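Local coordinates for putative glycosyltransferase (GalT1) (Streptococcus parasanguinis FW213, PDB 5HEA), which probably transfers a sugar from a nucleotide-activated donor to an acceptor, this chain being the C-terminal part of the protein with a GT-A-type glycosyltransferase domain, at residues D229-S232 against S233-S236; K257-K260 against G261-K265. All coordinates share one frame; numbering follows the deposited sequence.

Contact 1. Residues D229-S232 against S233-S236; sequences DDIS and SMIS
The carboxylate of Asp230 is the flat group that meets Ser233: its OD1 is met from above the plane, and its OD2 takes a weak bond. Above the plane sits the backbone N of Ser233, which donates to OD1 of Asp230 over 3.2 Å; the N-H points almost straight at the oxygen (174°), yet the approach rises 68° out of the carboxylate plane. This is an N-cap: Asp230 stands right before helix 231-247 and accepts from an amide of the first turn. With CG anti to its own backbone N (chi1 -175°), the carboxylate comes within bonding distance of Ser233 N. The weak bond to OD2 comes from OG of Ser233 at 2.8 Å, so both oxygens are engaged by one residue. Arg187 also bonds to OG of Ser233, and Leu188 N adds a weak bond to OD2, tying the cap to the loop before helix 195-201.

The backbone takes over the winding at once. Met234 N donates to the carbonyl O of Asp230 at 3.1 Å. On the apolar side, the Met234 chain is bent at chi3 and brings its CE to CG2 of Ile231 at 4.0 Å, while Ile231 and Ile235 pack against helices 253-272 and 276-291. Also in the first turn, the carbonyl O of Ser232 receives Ser236 N at 3.0 Å and, weakly, OG of Ser236 at 3.3 Å, a hydroxyl that also bonds NH2 of Arg187.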
loop_
_atom_site.group_PDB
_atom_site.type_symbol
_atom_site.label_atom_id
_atom_site.label_comp_id
_atom_site.label_asym_id
_atom_site.label_seq_id
_atom_site.Cartn_x
_atom_site.Cartn_y
_atom_site.Cartn_z
ATOM N N ASP A 229 23.255 9.357 2.381
ATOM C CA ASP A 229 23.955 8.085 2.247
ATOM C C ASP A 229 23.043 6.919 2.629
ATOM O O ASP A 229 22.177 7.045 3.497
ATOM C CB ASP A 229 25.223 8.075 3.114
ATOM C CG ASP A 229 26.276 7.077 2.624
ATOM O OD1 ASP A 229 25.917 6.071 1.971
ATOM O OD2 ASP A 229 27.475 7.302 2.898
ATOM N N ASP A 230 23.239 5.791 1.955
ATOM C CA ASP A 230 22.562 4.541 2.278
ATOM C C ASP A 230 23.422 3.824 3.315
ATOM O O ASP A 230 24.329 3.064 2.969
ATOM C CB ASP A 230 22.427 3.688 1.009
ATOM C CG ASP A 230 21.626 2.403 1.223
ATOM O OD1 ASP A 230 21.389 2.002 2.380
ATOM O OD2 ASP A 230 21.244 1.775 0.211
ATOM N N ILE A 231 23.141 4.070 4.589
ATOM C CA ILE A 231 23.980 3.543 5.662
ATOM C C ILE A 231 23.991 2.018 5.658
ATOM O O ILE A 231 25.041 1.397 5.804
ATOM C CB ILE A 231 23.527 4.039 7.059
ATOM C CG1 ILE A 231 23.358 5.557 7.075
ATOM C CG2 ILE A 231 24.534 3.623 8.107
ATOM C CD1 ILE A 231 21.972 6.033 6.672
ATOM N N SER A 232 22.816 1.423 5.483
ATOM C CA SER A 232 22.699 -0.025 5.508
ATOM C C SER A 232 23.561 -0.714 4.452
ATOM O O SER A 232 24.255 -1.683 4.757
ATOM C CB SER A 232 21.251 -0.450 5.326
ATOM O OG SER A 232 21.155 -1.830 5.558
ATOM N N SER A 233 23.493 -0.230 3.211
ATOM C CA SER A 233 24.339 -0.748 2.131
ATOM C C SER A 233 25.837 -0.577 2.378
ATOM O O SER A 233 26.637 -1.465 2.061
ATOM C CB SER A 233 23.979 -0.063 0.820
ATOM O OG SER A 233 22.779 -0.615 0.330
ATOM N N MET A 234 26.212 0.575 2.922
ATOM C CA MET A 234 27.606 0.846 3.266
ATOM C C MET A 234 28.188 -0.316 4.101
ATOM O O MET A 234 29.316 -0.768 3.875
ATOM C CB MET A 234 27.700 2.167 4.035
ATOM C CG MET A 234 29.123 2.617 4.355
ATOM S SD MET A 234 29.196 4.141 5.331
ATOM C CE MET A 234 28.306 3.672 6.829
ATOM N N ILE A 235 27.394 -0.806 5.044
ATOM C CA ILE A 235 27.834 -1.868 5.940
ATOM C C ILE A 235 27.765 -3.218 5.246
ATOM O O ILE A 235 28.742 -3.957 5.239
ATOM C CB ILE A 235 26.996 -1.872 7.245
ATOM C CG1 ILE A 235 27.167 -0.535 7.964
ATOM C CG2 ILE A 235 27.415 -3.011 8.159
ATOM C CD1 ILE A 235 28.634 -0.185 8.184
ATOM N N SER A 236 26.614 -3.550 4.656
ATOM C CA SER A 236 26.470 -4.868 4.027
ATOM C C SER A 236 27.406 -5.059 2.813
ATOM O O SER A 236 27.914 -6.164 2.592
ATOM C CB SER A 236 25.007 -5.158 3.665
ATOM O OG SER A 236 24.559 -4.246 2.698
#

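Contact 2. Residues K257-K260 against G261-K265; sequences KSYK and GRLKK
Apolar contact is clearest between Tyr259 and Leu263, one helical turn apart. CD1 of Leu263 lies over one face of the Tyr259 ring, 3.8 Å from the centroid and only 14° off the ring normal, which meets the geometry of a CH-pi interaction. The methyl is offset toward the rim, and its closest ring atom is CZ of Tyr259 at 3.7 Å. The ring reaches this position because CG is anti to the backbone N (chi1 -179°), which sends the tyrosine outward from the helix, leaning slightly toward the following turn. Its hydroxyl bonds to Glu239, and Ala238 and Ile242 touch the same side chain from helix 231-247.

Water-mediated bonding joins Ser258 to Arg262. The serine OG and NE of Arg262 are 3.8 Å apart, and one water spans them: it lies at the edge of the guanidinium, in plane, accepts from NE at 3.0 Å and stands 3.1 Å from OG of Ser258. The aliphatic chain of Arg262, extended from CG to NE, carries the guanidinium onward to a salt bridge with Asp192 and a hydrogen bond from NH1 to the carbonyl O of Met234 on helix 231-247.

Both links are i to i+4 pairings on helix 253-272, part of the antiparallel helical hairpin formed with helix 231-247. The backbone evidence is regular: Arg262 N donates to Ser258 O, and Leu263 N donates to Tyr259 O at 2.9 Å.

Among the charged side chains, Lys264 folds back, bent at chi3 (-83°) and chi4. This places its NZ 3.0 Å from the carbonyl O of Lys260 in a weak bond, while Lys264 N donates to that same oxygen at 3.2 Å.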
loop_
_atom_site.group_PDB
_atom_site.type_symbol
_atom_site.label_atom_id
_atom_site.label_comp_id
_atom_site.label_asym_id
_atom_site.label_seq_id
_atom_site.Cartn_x
_atom_site.Cartn_y
_atom_site.Cartn_z
ATOM N N LYS A 257 40.184 -2.473 8.128
ATOM C CA LYS A 257 40.302 -1.069 8.535
ATOM C C LYS A 257 39.144 -0.231 8.002
ATOM O O LYS A 257 38.550 0.569 8.729
ATOM C CB LYS A 257 41.613 -0.459 8.022
ATOM C CG LYS A 257 42.886 -1.059 8.592
ATOM C CD LYS A 257 44.106 -0.304 8.046
ATOM C CE LYS A 257 45.416 -0.980 8.413
ATOM N NZ LYS A 257 46.587 -0.305 7.772
ATOM N N SER A 258 38.847 -0.404 6.718
ATOM C CA SER A 258 37.719 0.268 6.082
ATOM C C SER A 258 36.381 -0.097 6.751
ATOM O O SER A 258 35.539 0.776 7.013
ATOM C CB SER A 258 37.684 -0.077 4.586
ATOM O OG SER A 258 36.532 0.469 3.950
ATOM N N TYR A 259 36.184 -1.385 7.017
ATOM C CA TYR A 259 34.964 -1.860 7.679
ATOM C C TYR A 259 34.781 -1.232 9.063
ATOM O O TYR A 259 33.689 -0.784 9.409
ATOM C CB TYR A 259 35.012 -3.392 7.786
ATOM C CG TYR A 259 33.815 -4.087 8.442
ATOM C CD1 TYR A 259 32.512 -3.787 8.077
ATOM C CD2 TYR A 259 34.007 -5.103 9.376
ATOM C CE1 TYR A 259 31.431 -4.460 8.659
ATOM C CE2 TYR A 259 32.937 -5.772 9.959
ATOM C CZ TYR A 259 31.658 -5.453 9.588
ATOM O OH TYR A 259 30.604 -6.125 10.170
ATOM N N LYS A 260 35.850 -1.198 9.859
ATOM C CA LYS A 260 35.760 -0.634 11.205
ATOM C C LYS A 260 35.400 0.845 11.151
ATOM O O LYS A 260 34.615 1.325 11.967
ATOM C CB LYS A 260 37.065 -0.834 11.978
ATOM C CG LYS A 260 37.403 -2.284 12.242
ATOM C CD LYS A 260 38.690 -2.446 13.054
ATOM C CE LYS A 260 39.116 -3.912 13.073
ATOM N NZ LYS A 260 40.160 -4.282 14.062
ATOM N N GLY A 261 35.985 1.560 10.192
ATOM C CA GLY A 261 35.642 2.956 9.951
ATOM C C GLY A 261 34.178 3.163 9.575
ATOM O O GLY A 261 33.538 4.090 10.069
ATOM N N ARG A 262 33.642 2.298 8.714
ATOM C CA ARG A 262 32.224 2.371 8.342
ATOM C C ARG A 262 31.286 2.095 9.520
ATOM O O ARG A 262 30.284 2.790 9.695
ATOM C CB ARG A 262 31.904 1.428 7.168
ATOM C CG ARG A 262 32.546 1.878 5.866
ATOM C CD ARG A 262 32.311 0.871 4.728
ATOM N NE ARG A 262 32.843 1.348 3.452
ATOM C CZ ARG A 262 32.402 0.965 2.251
ATOM N NH1 ARG A 262 31.390 0.103 2.132
ATOM N NH2 ARG A 262 32.970 1.454 1.159
ATOM N N LEU A 263 31.610 1.085 10.323
ATOM C CA LEU A 263 30.830 0.779 11.518
ATOM C C LEU A 263 30.721 1.989 12.453
ATOM O O LEU A 263 29.646 2.280 12.987
ATOM C CB LEU A 263 31.448 -0.417 12.269
ATOM C CG LEU A 263 31.234 -1.758 11.554
ATOM C CD1 LEU A 263 32.062 -2.850 12.237
ATOM C CD2 LEU A 263 29.750 -2.116 11.537
ATOM N N LYS A 264 31.842 2.679 12.650
ATOM C CA LYS A 264 31.886 3.881 13.487
ATOM C C LYS A 264 30.935 4.938 12.946
ATOM O O LYS A 264 30.162 5.539 13.694
ATOM C CB LYS A 264 33.306 4.458 13.534
ATOM C CG LYS A 264 34.142 3.961 14.707
ATOM C CD LYS A 264 35.582 4.480 14.671
ATOM C CE LYS A 264 36.474 3.632 13.759
ATOM N NZ LYS A 264 36.493 2.187 14.155
ATOM N N LYS A 265 31.001 5.163 11.638
ATOM C CA LYS A 265 30.142 6.139 10.984
ATOM C C LYS A 265 28.666 5.732 11.078
ATOM O O LYS A 265 27.808 6.554 11.391
ATOM C CB LYS A 265 30.560 6.312 9.521
ATOM C CG LYS A 265 29.818 7.411 8.790
ATOM C CD LYS A 265 30.479 7.740 7.458
ATOM C CE LYS A 265 29.832 8.961 6.799
ATOM N NZ LYS A 265 28.375 8.775 6.512
HETATM O O HOH W 1 35.174 3.273 3.689
#

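How the contacts relate
Contact 1 closes before contact 2 opens along the chain, and their centres lie about 11 Å apart. They belong to consecutive helices: contact 1 starts helix 231-247, and contact 2 occupies the middle of helix 253-272. The helices touch directly between the contacts, where Met234 O lies 2.8 Å from Arg262 NH1, a probable hydrogen bond, and Ile235 CD1 packs 3.7 Å from Arg262 O. Helix 276-291 touches side chains of both contacts. All three helices follow the last strand, 204-217, so both contacts lie in the C-terminal helical part of the chain, and contact 2 also reaches Ser247 of a second subunit.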